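PDB 2RG2: bile salt hydrolase/transferase from Clostridium perfringens, which hydrolyses the amide bond of glycine- and taurine-conjugated bile salts, releasing free bile acids, and also acts as a bile acid transferase. Local coordinates for residues 229-234 with 253-258; 30-35 with 47-52. The protein carries 1 engineered substitution. All blocks are in the same frame, centred on the assembly; numbering follows the deposited sequence. Where two conformers were deposited one is given.

Interaction 1: 229-234 with 253-258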
ATOM      1  N   ILE A 229       5.329  -5.418 -11.117  1.00 10.76           N
ATOM      2  CA  ILE A 229       6.224  -4.610 -10.279  1.00 11.26           C
ATOM      3  C   ILE A 229       7.170  -5.484  -9.436  1.00 11.19           C
ATOM      4  O   ILE A 229       8.394  -5.266  -9.410  1.00 10.92           O
ATOM      5  CB  ILE A 229       5.408  -3.679  -9.360  1.00 11.19           C
ATOM      6  CG1 ILE A 229       4.556  -2.690 -10.188  1.00 11.86           C
ATOM      7  CG2 ILE A 229       6.332  -2.980  -8.356  1.00 11.97           C
ATOM      8  CD1 ILE A 229       5.338  -1.848 -11.165  1.00 12.78           C
ATOM      9  N   ARG A 230       6.606  -6.478  -8.750  1.00 11.63           N
ATOM     10  CA  ARG A 230       7.435  -7.327  -7.901  1.00 10.80           C
ATOM     11  C   ARG A 230       8.540  -8.032  -8.694  1.00 11.31           C
ATOM     12  O   ARG A 230       9.701  -7.963  -8.303  1.00 11.51           O
ATOM     13  CB  ARG A 230       6.598  -8.327  -7.085  1.00 11.16           C
ATOM     14  CG  ARG A 230       5.737  -7.640  -6.014  1.00 10.22           C
ATOM     15  CD  ARG A 230       5.606  -8.508  -4.718  1.00 11.64           C
ATOM     16  NE  ARG A 230       4.982  -9.819  -4.957  1.00 11.51           N
ATOM     17  CZ  ARG A 230       3.673 -10.017  -5.166  1.00 13.08           C
ATOM     18  NH1 ARG A 230       2.809  -8.986  -5.213  1.00 11.21           N
ATOM     19  NH2 ARG A 230       3.213 -11.255  -5.350  1.00 11.60           N
ATOM     20  N   VAL A 231       8.192  -8.684  -9.804  1.00 11.32           N
ATOM     21  CA  VAL A 231       9.210  -9.418 -10.567  1.00 12.05           C
ATOM     22  C   VAL A 231      10.233  -8.467 -11.177  1.00 11.67           C
ATOM     23  O   VAL A 231      11.426  -8.749 -11.134  1.00 10.90           O
ATOM     24  CB  VAL A 231       8.602 -10.396 -11.572  1.00 13.12           C
ATOM     25  CG1 VAL A 231       9.689 -11.030 -12.382  1.00 14.92           C
ATOM     26  CG2 VAL A 231       7.901 -11.486 -10.793  1.00 14.61           C
ATOM     27  N   ALA A 232       9.781  -7.319 -11.692  1.00 11.07           N
ATOM     28  CA  ALA A 232      10.709  -6.339 -12.272  1.00 11.70           C
ATOM     29  C   ALA A 232      11.781  -5.926 -11.256  1.00 12.00           C
ATOM     30  O   ALA A 232      12.980  -5.888 -11.570  1.00 12.33           O
ATOM     31  CB  ALA A 232       9.935  -5.092 -12.792  1.00 11.80           C
ATOM     32  N   PHE A 233      11.350  -5.622 -10.035  1.00 11.71           N
ATOM     33  CA  PHE A 233      12.288  -5.182  -9.006  1.00 12.52           C
ATOM     34  C   PHE A 233      13.092  -6.311  -8.374  1.00 11.80           C
ATOM     35  O   PHE A 233      14.269  -6.138  -8.111  1.00 11.64           O
ATOM     36  CB  PHE A 233      11.588  -4.314  -7.968  1.00 13.45           C
ATOM     37  CG  PHE A 233      11.317  -2.912  -8.473  1.00 15.29           C
ATOM     38  CD1 PHE A 233      12.318  -1.947  -8.433  1.00 17.80           C
ATOM     39  CD2 PHE A 233      10.092  -2.588  -9.036  1.00 16.03           C
ATOM     40  CE1 PHE A 233      12.096  -0.651  -8.918  1.00 18.38           C
ATOM     41  CE2 PHE A 233       9.849  -1.287  -9.538  1.00 16.13           C
ATOM     42  CZ  PHE A 233      10.858  -0.324  -9.479  1.00 17.04           C
ATOM     43  N   LEU A 234      12.480  -7.478  -8.159  1.00 11.56           N
ATOM     44  CA  LEU A 234      13.263  -8.618  -7.661  1.00 11.93           C
ATOM     45  C   LEU A 234      14.385  -8.985  -8.640  1.00 12.30           C
ATOM     46  O   LEU A 234      15.529  -9.213  -8.244  1.00 13.03           O
ATOM     47  CB  LEU A 234      12.367  -9.844  -7.401  1.00 12.10           C
ATOM     48  CG  LEU A 234      11.403  -9.705  -6.220  1.00 13.16           C
ATOM     49  CD1 LEU A 234      10.440 -10.874  -6.188  1.00 15.08           C
ATOM     50  CD2 LEU A 234      12.129  -9.564  -4.917  1.00 16.26           C
ATOM     51  N   HIS A 253      13.238 -18.841  -7.610  1.00 11.44           N
ATOM     52  CA  HIS A 253      13.058 -17.980  -6.418  1.00 11.36           C
ATOM     53  C   HIS A 253      12.303 -16.695  -6.790  1.00 11.32           C
ATOM     54  O   HIS A 253      11.382 -16.278  -6.078  1.00 10.72           O
ATOM     55  CB  HIS A 253      14.392 -17.660  -5.780  1.00 12.17           C
ATOM     56  CG  HIS A 253      14.945 -18.780  -4.947  1.00 12.73           C
ATOM     57  ND1 HIS A 253      14.392 -19.143  -3.737  1.00 14.68           N
ATOM     58  CD2 HIS A 253      16.004 -19.598  -5.135  1.00 13.65           C
ATOM     59  CE1 HIS A 253      15.081 -20.148  -3.223  1.00 15.71           C
ATOM     60  NE2 HIS A 253      16.066 -20.444  -4.050  1.00 12.46           N
ATOM     61  N   ILE A 254      12.671 -16.096  -7.921  1.00  9.91           N
ATOM     62  CA  ILE A 254      11.976 -14.888  -8.385  1.00 10.40           C
ATOM     63  C   ILE A 254      10.511 -15.188  -8.650  1.00 10.97           C
ATOM     64  O   ILE A 254       9.641 -14.513  -8.107  1.00 10.46           O
ATOM     65  CB  ILE A 254      12.653 -14.258  -9.630  1.00 10.08           C
ATOM     66  CG1 ILE A 254      14.043 -13.740  -9.251  1.00 10.15           C
ATOM     67  CG2 ILE A 254      11.765 -13.146 -10.209  1.00 11.41           C
ATOM     68  CD1 ILE A 254      14.947 -13.454 -10.476  1.00 10.89           C
ATOM     69  N   LEU A 255      10.220 -16.201  -9.469  1.00 10.90           N
ATOM     70  CA  LEU A 255       8.827 -16.469  -9.793  1.00 10.30           C
ATOM     71  C   LEU A 255       7.987 -16.966  -8.620  1.00 10.86           C
ATOM     72  O   LEU A 255       6.788 -16.709  -8.583  1.00 10.56           O
ATOM     73  CB  LEU A 255       8.697 -17.396 -11.000  1.00 10.69           C
ATOM     74  CG  LEU A 255       9.143 -16.751 -12.315  1.00 10.27           C
ATOM     75  CD1 LEU A 255       9.052 -17.776 -13.445  1.00 11.91           C
ATOM     76  CD2 LEU A 255       8.310 -15.467 -12.668  1.00 12.04           C
ATOM     77  N   ASN A 256       8.615 -17.651  -7.658  1.00 10.41           N
ATOM     78  CA  ASN A 256       7.856 -18.162  -6.515  1.00 11.40           C
ATOM     79  C   ASN A 256       7.196 -17.006  -5.772  1.00 11.04           C
ATOM     80  O   ASN A 256       6.155 -17.177  -5.150  1.00 11.02           O
ATOM     81  CB  ASN A 256       8.753 -18.874  -5.495  1.00 11.19           C
ATOM     82  CG  ASN A 256       9.190 -20.286  -5.922  1.00 14.85           C
ATOM     83  OD1 ASN A 256       9.991 -20.925  -5.201  1.00 17.88           O
ATOM     84  ND2 ASN A 256       8.723 -20.761  -7.079  1.00 11.81           N
ATOM     85  N   ASN A 257       7.852 -15.850  -5.780  1.00 11.38           N
ATOM     86  CA  ASN A 257       7.304 -14.677  -5.089  1.00 11.66           C
ATOM     87  C   ASN A 257       5.954 -14.184  -5.633  1.00 11.52           C
ATOM     88  O   ASN A 257       5.184 -13.534  -4.899  1.00 11.75           O
ATOM     89  CB  ASN A 257       8.330 -13.547  -5.086  1.00 11.77           C
ATOM     90  CG  ASN A 257       7.836 -12.306  -4.353  1.00 13.96           C
ATOM     91  OD1 ASN A 257       7.351 -11.360  -4.986  1.00 14.93           O
ATOM     92  ND2 ASN A 257       7.961 -12.304  -3.033  1.00 15.16           N
ATOM     93  N   VAL A 258       5.683 -14.467  -6.910  1.00 11.61           N
ATOM     94  CA  VAL A 258       4.440 -14.045  -7.552  1.00 11.15           C
ATOM     95  C   VAL A 258       3.509 -15.206  -7.904  1.00 11.59           C
ATOM     96  O   VAL A 258       2.445 -15.009  -8.517  1.00 12.30           O
ATOM     97  CB  VAL A 258       4.694 -13.130  -8.814  1.00 10.67           C
ATOM     98  CG1 VAL A 258       5.309 -11.761  -8.383  1.00 10.67           C
ATOM     99  CG2 VAL A 258       5.606 -13.816  -9.802  1.00 12.01           C
TER
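The guanidinium of Arg230 meets Asn257 edge-on. Asn257 OD1 lies at the edge, in the guanidinium plane, and accepts from Arg230 NE at 2.8 Å, while Asn257 O, also near that plane, takes a straighter bond (169° at the hydrogen) from Arg230 NH2 at 3.0 Å. One residue is thus gripped side-on through both its amide and its backbone oxygen, which fixes the guanidinium's rotation; amide and guanidinium planes stand 75° apart. Asn257 CG is anti to the backbone N (chi1 -179°), a torsion that carries OD1 across to the arginine, and Leu234 CD1 packs against the same OD1 at 3.4 Å. The remaining nitrogen, Arg230 NH1, bonds to the carbonyls of Pro219 and Asp221. These residues join helix 224-242 to the segment 253-258 that follows on from helix 248-256, a pairing laid against strand 3-7 of the Ntn-hydrolase fold, where Leu4 touches Val231, Ile254 and Leu255. On the apolar side of the contact Val231 divides its branches: CG1 reaches Ile254 CG2 at 3.7 Å, whereas CG2 presses on Val258 CG2 at 3.4 Å, tighter than normal van der Waals contact. Asn257 also packs on Phe222 of the second subunit.

Interaction 2: 30-35 with 47-52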
ATOM      1  N   ILE A  30       5.993 -31.546 -25.157  1.00 15.52           N
ATOM      2  CA  ILE A  30       5.909 -32.036 -26.532  1.00 15.42           C
ATOM      3  C   ILE A  30       7.195 -31.688 -27.258  1.00 16.31           C
ATOM      4  O   ILE A  30       7.658 -30.537 -27.212  1.00 15.03           O
ATOM      5  CB  ILE A  30       4.721 -31.408 -27.298  1.00 16.03           C
ATOM      6  CG1 ILE A  30       3.387 -31.766 -26.635  1.00 16.03           C
ATOM      7  CG2 ILE A  30       4.743 -31.850 -28.786  1.00 15.49           C
ATOM      8  CD1 ILE A  30       2.239 -30.830 -27.011  1.00 17.55           C
ATOM      9  N   PHE A  31       7.762 -32.693 -27.925  1.00 15.63           N
ATOM     10  CA  PHE A  31       8.952 -32.517 -28.738  1.00 16.61           C
ATOM     11  C   PHE A  31       8.599 -32.775 -30.200  1.00 16.76           C
ATOM     12  O   PHE A  31       7.981 -33.799 -30.514  1.00 16.71           O
ATOM     13  CB  PHE A  31      10.055 -33.487 -28.316  1.00 16.97           C
ATOM     14  CG  PHE A  31      11.186 -33.591 -29.318  1.00 17.31           C
ATOM     15  CD1 PHE A  31      12.119 -32.572 -29.447  1.00 18.78           C
ATOM     16  CD2 PHE A  31      11.291 -34.706 -30.157  1.00 18.33           C
ATOM     17  CE1 PHE A  31      13.163 -32.660 -30.385  1.00 20.52           C
ATOM     18  CE2 PHE A  31      12.329 -34.802 -31.096  1.00 19.83           C
ATOM     19  CZ  PHE A  31      13.266 -33.777 -31.211  1.00 20.42           C
ATOM     20  N   ILE A  32       9.007 -31.857 -31.077  1.00 16.78           N
ATOM     21  CA  ILE A  32       8.832 -32.030 -32.515  1.00 16.25           C
ATOM     22  C   ILE A  32      10.204 -31.943 -33.184  1.00 16.72           C
ATOM     23  O   ILE A  32      10.893 -30.908 -33.078  1.00 15.57           O
ATOM     24  CB  ILE A  32       7.921 -30.950 -33.144  1.00 16.58           C
ATOM     25  CG1 ILE A  32       6.611 -30.792 -32.370  1.00 15.79           C
ATOM     26  CG2 ILE A  32       7.627 -31.294 -34.623  1.00 17.21           C
ATOM     27  CD1 ILE A  32       5.863 -29.501 -32.692  1.00 15.75           C
ATOM     28  N   PRO A  33      10.613 -33.017 -33.895  1.00 17.03           N
ATOM     29  CA  PRO A  33      11.874 -32.950 -34.633  1.00 17.38           C
ATOM     30  C   PRO A  33      11.825 -31.889 -35.747  1.00 17.48           C
ATOM     31  O   PRO A  33      10.748 -31.378 -36.067  1.00 18.01           O
ATOM     32  CB  PRO A  33      12.046 -34.367 -35.211  1.00 17.59           C
ATOM     33  CG  PRO A  33      10.740 -35.058 -35.024  1.00 17.88           C
ATOM     34  CD  PRO A  33       9.932 -34.325 -34.007  1.00 17.28           C
ATOM     35  N   ARG A  34      12.982 -31.544 -36.312  1.00 18.31           N
ATOM     36  CA  ARG A  34      13.015 -30.619 -37.463  1.00 18.91           C
ATOM     37  C   ARG A  34      12.518 -31.309 -38.741  1.00 19.58           C
ATOM     38  O   ARG A  34      12.548 -32.546 -38.834  1.00 19.13           O
ATOM     39  CB  ARG A  34      14.415 -30.028 -37.665  1.00 19.22           C
ATOM     40  CG  ARG A  34      15.455 -30.988 -38.223  1.00 20.23           C
ATOM     41  CD  ARG A  34      16.757 -30.261 -38.517  1.00 20.00           C
ATOM     42  NE  ARG A  34      17.513 -29.914 -37.307  1.00 19.38           N
ATOM     43  CZ  ARG A  34      18.487 -30.638 -36.778  1.00 20.62           C
ATOM     44  NH1 ARG A  34      18.871 -31.793 -37.326  1.00 23.74           N
ATOM     45  NH2 ARG A  34      19.111 -30.191 -35.712  1.00 21.84           N
ATOM     46  N   ASN A  35      12.065 -30.508 -39.708  0.50 18.11           N
ATOM     47  CA  ASN A  35      11.513 -31.016 -40.968  0.50 18.37           C
ATOM     48  C   ASN A  35      10.308 -31.939 -40.760  0.50 19.10           C
ATOM     49  O   ASN A  35      10.086 -32.887 -41.519  0.50 18.43           O
ATOM     50  CB  ASN A  35      12.618 -31.684 -41.809  0.50 17.88           C
ATOM     51  CG  ASN A  35      13.822 -30.780 -42.009  0.50 17.18           C
ATOM     52  OD1 ASN A  35      14.970 -31.198 -41.860  0.50 17.28           O
ATOM     53  ND2 ASN A  35      13.562 -29.521 -42.314  0.50 17.10           N
ATOM     54  N   LEU A  47       1.968 -27.374 -41.347  1.00 31.72           N
ATOM     55  CA  LEU A  47       3.118 -26.556 -41.014  1.00 29.60           C
ATOM     56  C   LEU A  47       4.275 -27.526 -40.884  1.00 28.05           C
ATOM     57  O   LEU A  47       4.207 -28.455 -40.087  1.00 27.98           O
ATOM     58  CB  LEU A  47       2.875 -25.826 -39.687  1.00 29.20           C
ATOM     59  CG  LEU A  47       3.982 -24.907 -39.160  1.00 29.69           C
ATOM     60  CD1 LEU A  47       3.372 -23.777 -38.335  1.00 28.28           C
ATOM     61  CD2 LEU A  47       5.020 -25.672 -38.349  1.00 29.24           C
ATOM     62  N   THR A  48       5.325 -27.326 -41.674  1.00 26.18           N
ATOM     63  CA  THR A  48       6.521 -28.144 -41.558  1.00 24.83           C
ATOM     64  C   THR A  48       7.549 -27.356 -40.766  1.00 23.72           C
ATOM     65  O   THR A  48       7.894 -26.230 -41.147  1.00 23.92           O
ATOM     66  CB  THR A  48       7.106 -28.522 -42.936  1.00 24.95           C
ATOM     67  OG1 THR A  48       6.118 -29.235 -43.684  1.00 25.81           O
ATOM     68  CG2 THR A  48       8.336 -29.413 -42.781  1.00 25.25           C
ATOM     69  N   THR A  49       8.037 -27.941 -39.672  1.00 21.52           N
ATOM     70  CA  THR A  49       9.043 -27.271 -38.853  1.00 20.04           C
ATOM     71  C   THR A  49      10.374 -27.132 -39.582  1.00 19.66           C
ATOM     72  O   THR A  49      10.891 -28.081 -40.179  1.00 19.27           O
ATOM     73  CB  THR A  49       9.288 -27.999 -37.511  1.00 19.52           C
ATOM     74  OG1 THR A  49       9.732 -29.330 -37.773  1.00 19.17           O
ATOM     75  CG2 THR A  49       8.021 -28.048 -36.668  1.00 20.55           C
ATOM     76  N   LYS A  50      10.938 -25.933 -39.533  1.00 19.07           N
ATOM     77  CA  LYS A  50      12.311 -25.750 -39.956  1.00 18.65           C
ATOM     78  C   LYS A  50      13.273 -26.158 -38.853  1.00 18.04           C
ATOM     79  O   LYS A  50      14.346 -26.692 -39.132  1.00 17.99           O
ATOM     80  CB  LYS A  50      12.544 -24.296 -40.342  1.00 18.54           C
ATOM     81  CG  LYS A  50      13.938 -23.996 -40.860  1.00 20.90           C
ATOM     82  CD  LYS A  50      14.035 -22.535 -41.286  1.00 22.21           C
ATOM     83  CE  LYS A  50      15.437 -22.228 -41.811  1.00 25.67           C
ATOM     84  NZ  LYS A  50      15.575 -20.792 -42.177  1.00 28.18           N
ATOM     85  N   TYR A  51      12.879 -25.887 -37.605  1.00 17.03           N
ATOM     86  CA  TYR A  51      13.697 -26.160 -36.418  1.00 16.36           C
ATOM     87  C   TYR A  51      12.963 -27.077 -35.455  1.00 15.67           C
ATOM     88  O   TYR A  51      11.745 -27.004 -35.353  1.00 15.10           O
ATOM     89  CB  TYR A  51      13.972 -24.838 -35.675  1.00 17.07           C
ATOM     90  CG  TYR A  51      14.684 -23.826 -36.539  1.00 16.96           C
ATOM     91  CD1 TYR A  51      15.938 -24.122 -37.084  1.00 18.80           C
ATOM     92  CD2 TYR A  51      14.106 -22.588 -36.827  1.00 16.93           C
ATOM     93  CE1 TYR A  51      16.599 -23.215 -37.893  1.00 18.19           C
ATOM     94  CE2 TYR A  51      14.772 -21.656 -37.648  1.00 17.26           C
ATOM     95  CZ  TYR A  51      16.014 -21.986 -38.168  1.00 18.96           C
ATOM     96  OH  TYR A  51      16.717 -21.101 -38.969  1.00 20.15           O
ATOM     97  N   ALA A  52      13.718 -27.901 -34.738  1.00 15.35           N
ATOM     98  CA  ALA A  52      13.145 -28.771 -33.697  1.00 14.99           C
ATOM     99  C   ALA A  52      12.607 -27.907 -32.551  1.00 14.69           C
ATOM    100  O   ALA A  52      13.203 -26.868 -32.225  1.00 15.20           O
ATOM    101  CB  ALA A  52      14.194 -29.748 -33.188  1.00 15.36           C
TER
HETATM  102  O   HOH W   1      15.034 -27.367 -41.709  1.00 27.61           O
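Thr49 OG1 donates to Pro33 O at 2.9 Å, in the carbonyl plane and on a lone pair, where the chain leaves strand 28-32 of the large antiparallel sheet. The excursion continues through the two-stranded antiparallel hairpin 37-40/45-48 and returns by 47-52 to strand 53-60, the sheet neighbour of 28-32, so this contact closes the base of the hairpin. The threonine owes its reach to its first torsion: OG1 sits between the backbone N and the carbonyl carbon (chi1 60°), which turns the hydroxyl to Pro33 and sends CG2 to Ile32 CG2 at 3.9 Å. The same OG1 also bonds to Phe36 N. Beside it Asn35 N bonds to Thr49 O at 2.7 Å, but the angle at the hydrogen is 130° and the donor stands above the carbonyl plane, a bent geometry that misses the lone pairs. Arg34 meets 47-52 through the root of its side chain, CB lying 3.6 Å from Lys50 O. Its CG likewise takes the position between N and C (chi1 73°), and after a bend at chi3 the guanidinium forms salt bridges with Glu72 and Asp309. Glu72 also accepts from Ala52 N, so one carboxylate serves both segments. Ala52 CB approaches Phe31 CE1 obliquely to the ring, at 4.2 Å, and Ala52 CA makes a CH-O contact of 3.2 Å with Ile32 O. At the solvent-exposed end Asn35 is modelled in two conformers; in one, a water accepts from Asn35 ND2 at 2.7 Å and donates to Lys50 O.

In the fold
The two contacts lie on opposite sides of the chain's centre, their own centres about 33 Å apart, and share no helix or strand. In interaction 1 every touching residue is buried: segments lying on helices 224-242 and 248-256 meet, and the engineered Leu17, at a position that binds deoxycholate in the natural enzyme, has its side chain about 6 Å from that of Leu255. Other subunits of the tetramer pack round it. Interaction 2 is partly buried, remote from the annotated sites and touched by no other chain. Their buried areas are almost equal, 370 and 371 Å², yet the chemistry differs: an arginine gripping one asparagine beside touching aliphatic branches in 229-234/253-258, against hydroxyl and backbone bonds, with a water bridge in one Asn35 conformer, in 30-35/47-52.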